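Local atomic coordinates of peroxiredoxin 6 (Arenicola marina, PDB entry 2V2G), a protein that probably reduces hydrogen peroxide and organic hydroperoxides to water and alcohols as a thiol-specific peroxidase of the Prx6 subfamily. Residues C183-G188 with R214-P219. The protein carries 1 engineered substitution. Residues are numbered along the deposited sequence; the frame is centred on the assembly and turned at random.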
ATOM      1  N   CYS A 183     -19.829  -3.325  -7.823  1.00 23.46           N
ATOM      2  CA  CYS A 183     -18.689  -2.751  -8.487  1.00 24.45           C
ATOM      3  C   CYS A 183     -19.132  -1.558  -9.346  1.00 23.71           C
ATOM      4  O   CYS A 183     -20.358  -1.340  -9.533  1.00 22.82           O
ATOM      5  CB  CYS A 183     -18.040  -3.831  -9.373  1.00 25.18           C
ATOM      6  SG  CYS A 183     -17.416  -5.205  -8.428  1.00 28.48           S
ATOM      7  N   MET A 184     -18.162  -0.834  -9.895  1.00 23.97           N
ATOM      8  CA  MET A 184     -18.450   0.191 -10.850  1.00 24.07           C
ATOM      9  C   MET A 184     -18.187  -0.277 -12.243  1.00 23.78           C
ATOM     10  O   MET A 184     -17.201  -0.949 -12.504  1.00 24.93           O
ATOM     11  CB  MET A 184     -17.612   1.455 -10.566  1.00 24.93           C
ATOM     12  CG  MET A 184     -17.520   1.852  -9.146  1.00 25.80           C
ATOM     13  SD  MET A 184     -19.072   2.068  -8.280  1.00 34.05           S
ATOM     14  CE  MET A 184     -19.836   3.204  -9.307  1.00 22.92           C
ATOM     15  N   VAL A 185     -19.074   0.091 -13.164  1.00 22.64           N
ATOM     16  CA  VAL A 185     -18.865  -0.174 -14.599  1.00 23.27           C
ATOM     17  C   VAL A 185     -17.818   0.857 -15.077  1.00 23.96           C
ATOM     18  O   VAL A 185     -17.942   2.036 -14.789  1.00 24.01           O
ATOM     19  CB  VAL A 185     -20.139  -0.017 -15.396  1.00 21.52           C
ATOM     20  CG1 VAL A 185     -19.870  -0.254 -16.885  1.00 23.40           C
ATOM     21  CG2 VAL A 185     -21.173  -1.052 -14.911  1.00 21.69           C
ATOM     22  N   VAL A 186     -16.807   0.388 -15.782  1.00 25.22           N
ATOM     23  CA  VAL A 186     -15.705   1.265 -16.204  1.00 26.12           C
ATOM     24  C   VAL A 186     -16.229   2.248 -17.254  1.00 26.68           C
ATOM     25  O   VAL A 186     -17.129   1.915 -18.035  1.00 25.65           O
ATOM     26  CB  VAL A 186     -14.472   0.449 -16.670  1.00 25.94           C
ATOM     27  CG1 VAL A 186     -13.925  -0.415 -15.513  1.00 25.45           C
ATOM     28  CG2 VAL A 186     -14.841  -0.366 -17.954  1.00 24.55           C
ATOM     29  N   PRO A 187     -15.659   3.481 -17.314  1.00 28.93           N
ATOM     30  CA  PRO A 187     -16.133   4.484 -18.289  1.00 29.14           C
ATOM     31  C   PRO A 187     -16.174   4.012 -19.761  1.00 28.40           C
ATOM     32  O   PRO A 187     -17.075   4.437 -20.525  1.00 29.14           O
ATOM     33  CB  PRO A 187     -15.097   5.604 -18.135  1.00 29.68           C
ATOM     34  CG  PRO A 187     -14.614   5.463 -16.756  1.00 30.47           C
ATOM     35  CD  PRO A 187     -14.579   4.030 -16.460  1.00 29.09           C
ATOM     36  N   GLY A 188     -15.235   3.143 -20.150  1.00 27.72           N
ATOM     37  CA  GLY A 188     -15.128   2.687 -21.529  1.00 28.17           C
ATOM     38  C   GLY A 188     -16.287   1.865 -22.099  1.00 28.18           C
ATOM     39  O   GLY A 188     -16.383   1.662 -23.326  1.00 29.60           O
ATOM     40  N   ARG A 214     -21.853   4.645 -12.400  1.00 22.95           N
ATOM     41  CA  ARG A 214     -22.565   3.454 -12.816  1.00 22.78           C
ATOM     42  C   ARG A 214     -22.187   2.252 -11.965  1.00 22.98           C
ATOM     43  O   ARG A 214     -21.040   1.828 -11.950  1.00 24.02           O
ATOM     44  CB  ARG A 214     -22.315   3.166 -14.329  1.00 22.89           C
ATOM     45  CG  ARG A 214     -22.828   4.323 -15.219  1.00 23.78           C
ATOM     46  CD  ARG A 214     -22.740   3.971 -16.725  1.00 22.52           C
ATOM     47  NE  ARG A 214     -21.390   3.731 -17.124  1.00 23.23           N
ATOM     48  CZ  ARG A 214     -21.011   3.278 -18.316  1.00 22.30           C
ATOM     49  NH1 ARG A 214     -21.910   2.991 -19.238  1.00 24.50           N
ATOM     50  NH2 ARG A 214     -19.735   3.085 -18.569  1.00 24.82           N
ATOM     51  N   TYR A 215     -23.170   1.727 -11.265  1.00 23.58           N
ATOM     52  CA  TYR A 215     -22.968   0.580 -10.376  1.00 24.02           C
ATOM     53  C   TYR A 215     -23.513  -0.666 -11.062  1.00 24.01           C
ATOM     54  O   TYR A 215     -24.511  -0.626 -11.790  1.00 22.05           O
ATOM     55  CB  TYR A 215     -23.728   0.702  -9.076  1.00 26.10           C
ATOM     56  CG  TYR A 215     -23.406   1.858  -8.154  1.00 28.23           C
ATOM     57  CD1 TYR A 215     -24.123   3.049  -8.263  1.00 32.21           C
ATOM     58  CD2 TYR A 215     -22.441   1.755  -7.148  1.00 30.61           C
ATOM     59  CE1 TYR A 215     -23.893   4.119  -7.405  1.00 33.90           C
ATOM     60  CE2 TYR A 215     -22.190   2.849  -6.274  1.00 30.86           C
ATOM     61  CZ  TYR A 215     -22.945   4.017  -6.414  1.00 35.55           C
ATOM     62  OH  TYR A 215     -22.744   5.131  -5.592  1.00 35.93           O
ATOM     63  N   THR A 216     -22.939  -1.801 -10.718  1.00 23.51           N
ATOM     64  CA  THR A 216     -23.518  -3.087 -11.097  1.00 23.69           C
ATOM     65  C   THR A 216     -23.225  -4.166 -10.015  1.00 23.40           C
ATOM     66  O   THR A 216     -22.182  -4.089  -9.365  1.00 23.45           O
ATOM     67  CB  THR A 216     -22.963  -3.544 -12.500  1.00 25.29           C
ATOM     68  OG1 THR A 216     -23.707  -4.696 -12.957  1.00 26.93           O
ATOM     69  CG2 THR A 216     -21.413  -3.829 -12.448  1.00 24.58           C
ATOM     70  N   PRO A 217     -24.102  -5.167  -9.830  1.00 22.75           N
ATOM     71  CA  PRO A 217     -23.657  -6.287  -8.972  1.00 22.53           C
ATOM     72  C   PRO A 217     -22.323  -6.874  -9.439  1.00 23.69           C
ATOM     73  O   PRO A 217     -22.006  -6.853 -10.643  1.00 25.95           O
ATOM     74  CB  PRO A 217     -24.754  -7.335  -9.150  1.00 20.37           C
ATOM     75  CG  PRO A 217     -25.956  -6.584  -9.605  1.00 21.20           C
ATOM     76  CD  PRO A 217     -25.438  -5.376 -10.391  1.00 22.80           C
ATOM     77  N   GLN A 218     -21.520  -7.394  -8.511  1.00 24.23           N
ATOM     78  CA  GLN A 218     -20.272  -7.967  -8.895  1.00 25.34           C
ATOM     79  C   GLN A 218     -20.516  -9.122  -9.873  1.00 24.98           C
ATOM     80  O   GLN A 218     -21.298 -10.042  -9.578  1.00 24.29           O
ATOM     81  CB  GLN A 218     -19.509  -8.440  -7.678  1.00 26.05           C
ATOM     82  CG  GLN A 218     -18.258  -9.237  -8.031  1.00 25.28           C
ATOM     83  CD  GLN A 218     -17.406  -9.534  -6.808  1.00 29.32           C
ATOM     84  OE1 GLN A 218     -17.478  -8.809  -5.797  1.00 28.40           O
ATOM     85  NE2 GLN A 218     -16.497 -10.490  -6.941  1.00 31.67           N
ATOM     86  N   PRO A 219     -19.877  -9.055 -11.058  1.00 26.41           N
ATOM     87  CA  PRO A 219     -20.025 -10.194 -11.994  1.00 28.88           C
ATOM     88  C   PRO A 219     -19.401 -11.477 -11.469  1.00 30.00           C
ATOM     89  O   PRO A 219     -18.363 -11.430 -10.801  1.00 30.10           O
ATOM     90  CB  PRO A 219     -19.284  -9.734 -13.260  1.00 28.87           C
ATOM     91  CG  PRO A 219     -18.841  -8.393 -13.032  1.00 28.42           C
ATOM     92  CD  PRO A 219     -19.066  -7.953 -11.615  1.00 24.82           C
TER
HETATM   93  O   HOH W   1     -18.929   4.457 -15.755  1.00 19.28           O
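Strands 183-185 and 214-216 are the two central, antiparallel members of the small four-stranded sheet in the C-terminal region of this peroxiredoxin. Cys183 and Thr216 form a hydrogen-bonded pair, Cys183 N giving to Thr216 O almost along the C=O axis and Thr216 N returning to Cys183 O, each at 2.9 Å. Met184 faces Tyr215 in the next, non-hydrogen-bonded pair, and their side chains run side by side, pointing the same way. The unbranched methionine can fold back at chi2 and chi3 (-54° and -55°), which lays Met184 CE over one face of the Tyr215 ring, 3.9 Å from its centroid, in a CH-pi contact. Met184 SD approaches obliquely, 3.6 Å from Tyr215 CD2, making this a Met-aromatic pair too. The second subunit covers the same side of the sheet, its Pro43 packing on Met184 and its Leu87 on Tyr215, while Arg182 of the same chain as Tyr215 makes a cation-pi contact with the Tyr215 ring. An alanine in place of Tyr215 would remove the ring under the Met184 methyl, and would probably loosen the packing of this face against the other subunit. On the side of Cys183 and Thr216, beta-branched Val185 crosses Thr216 at about a right angle, Val185 CG2 against Thr216 CG2 at 3.7 Å. Val185 CG1, anti to its backbone N, lies over one face of the Arg214 guanidinium. Arginine suits this strand end because its long chain, bent at chi3, carries NH2 to Val189 O, a hydrogen bond just beyond the segment, and brings NE to a water lying in the guanidinium plane. That water accepts from Arg214 NE at 2.9 Å and donates to Val185 O at 2.8 Å.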